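Local coordinates for uncharacterized protein (Bacteroides eggerthii DSM 20697, PDB 4ECO) that is of unknown function but is built as a leucine-rich repeat solenoid, a scaffold that probably serves in binding other proteins, at residues L86-G90 with F91-G95. Sequence-based numbering, arbitrary orientation.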
loop_
_atom_site.group_PDB
_atom_site.type_symbol
_atom_site.label_atom_id
_atom_site.label_comp_id
_atom_site.label_asym_id
_atom_site.label_seq_id
_atom_site.Cartn_x
_atom_site.Cartn_y
_atom_site.Cartn_z
ATOM N N LEU A 86 -3.960 8.726 27.064
ATOM C CA LEU A 86 -4.824 7.654 27.551
ATOM C C LEU A 86 -5.179 6.736 26.392
ATOM O O LEU A 86 -5.782 7.174 25.398
ATOM C CB LEU A 86 -6.088 8.252 28.230
ATOM C CG LEU A 86 -7.328 7.377 28.449
ATOM C CD1 LEU A 86 -6.994 6.113 29.166
ATOM C CD2 LEU A 86 -8.369 8.110 29.262
ATOM N N SER A 87 -4.797 5.455 26.525
ATOM C CA SER A 87 -5.076 4.470 25.483
ATOM C C SER A 87 -5.763 3.234 26.054
ATOM O O SER A 87 -5.261 2.607 26.996
ATOM C CB SER A 87 -3.798 4.067 24.764
ATOM O OG SER A 87 -4.065 3.074 23.792
ATOM N N LEU A 88 -6.909 2.877 25.472
ATOM C CA LEU A 88 -7.629 1.691 25.895
ATOM C C LEU A 88 -7.298 0.527 25.015
ATOM O O LEU A 88 -7.895 -0.551 25.187
ATOM C CB LEU A 88 -9.133 1.923 25.863
ATOM C CG LEU A 88 -9.711 3.019 26.717
ATOM C CD1 LEU A 88 -11.168 3.152 26.420
ATOM C CD2 LEU A 88 -9.422 2.798 28.201
ATOM N N GLU A 89 -6.367 0.734 24.046
ATOM C CA GLU A 89 -5.967 -0.289 23.078
ATOM C C GLU A 89 -5.687 -1.648 23.743
ATOM O O GLU A 89 -4.949 -1.696 24.732
ATOM C CB GLU A 89 -4.711 0.147 22.311
ATOM C CG GLU A 89 -4.933 1.139 21.187
ATOM C CD GLU A 89 -3.611 1.595 20.612
ATOM O OE1 GLU A 89 -2.746 2.065 21.393
ATOM O OE2 GLU A 89 -3.424 1.444 19.383
ATOM N N GLY A 90 -6.332 -2.699 23.219
ATOM C CA GLY A 90 -6.173 -4.087 23.650
ATOM C C GLY A 90 -6.791 -4.511 24.965
ATOM O O GLY A 90 -6.749 -5.698 25.300
ATOM N N PHE A 91 -7.402 -3.579 25.700
ATOM C CA PHE A 91 -7.971 -3.898 27.010
ATOM C C PHE A 91 -9.299 -4.622 26.918
ATOM O O PHE A 91 -9.649 -5.370 27.838
ATOM C CB PHE A 91 -8.136 -2.630 27.867
ATOM C CG PHE A 91 -6.865 -2.164 28.530
ATOM C CD1 PHE A 91 -6.152 -3.010 29.379
ATOM C CD2 PHE A 91 -6.396 -0.867 28.338
ATOM C CE1 PHE A 91 -4.984 -2.562 30.014
ATOM C CE2 PHE A 91 -5.235 -0.419 28.982
ATOM C CZ PHE A 91 -4.542 -1.269 29.821
ATOM N N GLY A 92 -10.028 -4.403 25.836
ATOM C CA GLY A 92 -11.327 -5.031 25.657
ATOM C C GLY A 92 -12.380 -4.386 26.525
ATOM O O GLY A 92 -13.228 -5.074 27.094
ATOM N N ALA A 93 -12.329 -3.045 26.607
ATOM C CA ALA A 93 -13.248 -2.192 27.354
ATOM C C ALA A 93 -14.693 -2.388 26.867
ATOM O O ALA A 93 -14.915 -2.639 25.676
ATOM C CB ALA A 93 -12.828 -0.744 27.202
ATOM N N SER A 94 -15.664 -2.340 27.799
ATOM C CA SER A 94 -17.065 -2.588 27.507
ATOM C C SER A 94 -17.920 -1.653 28.302
ATOM O O SER A 94 -17.936 -1.742 29.537
ATOM C CB SER A 94 -17.427 -4.040 27.829
ATOM O OG SER A 94 -18.826 -4.272 27.780
ATOM N N GLY A 95 -18.650 -0.787 27.600
ATOM C CA GLY A 95 -19.537 0.173 28.240
ATOM C C GLY A 95 -19.632 1.500 27.534
ATOM O O GLY A 95 -19.437 1.590 26.318
HETATM O O HOH W 1 -10.332 -1.559 24.869
#
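Leu88 and Phe91 are the ends of a type II beta turn, a local contact where the chain leaves strand 83-87 of the leucine-rich repeat solenoid. Phe91 N donates to Leu88 O at 3.1 Å, fairly straight at 162°. Leu88 O also accepts from a water at 2.7 Å, which in turn accepts from Ala93 N. Gly90, at the third turn position, has the positive phi that type II requires; its N bonds to Glu117, a residue of the sodium site with Ser192, and the ion lies close to Gly90. With CG anti to its carbonyl carbon (chi1 -80°), Phe91 folds its ring back along the strand end: CD2 lies by Leu88 O, and the ring edge, at CE2, meets Ser87 O 3.6 Å away. Overlapping the start of the turn, Ser87 OG accepts from Glu89 N in an ST turn and donates to Glu89 OE1, whose carboxylate is also held by Ser114, Leu123 N and Phe124 N. Were Phe91 an alanine, Trp47, now stacked on its ring, and Trp60, inclined to it at about 80°, would probably lose their packing partner. Ala93 CB touches Leu88 CD1 at 4.3 Å and reaches Ile195 of strand 194-198, while Leu86 and Leu88 pair through their backbones with parallel strand 109-111.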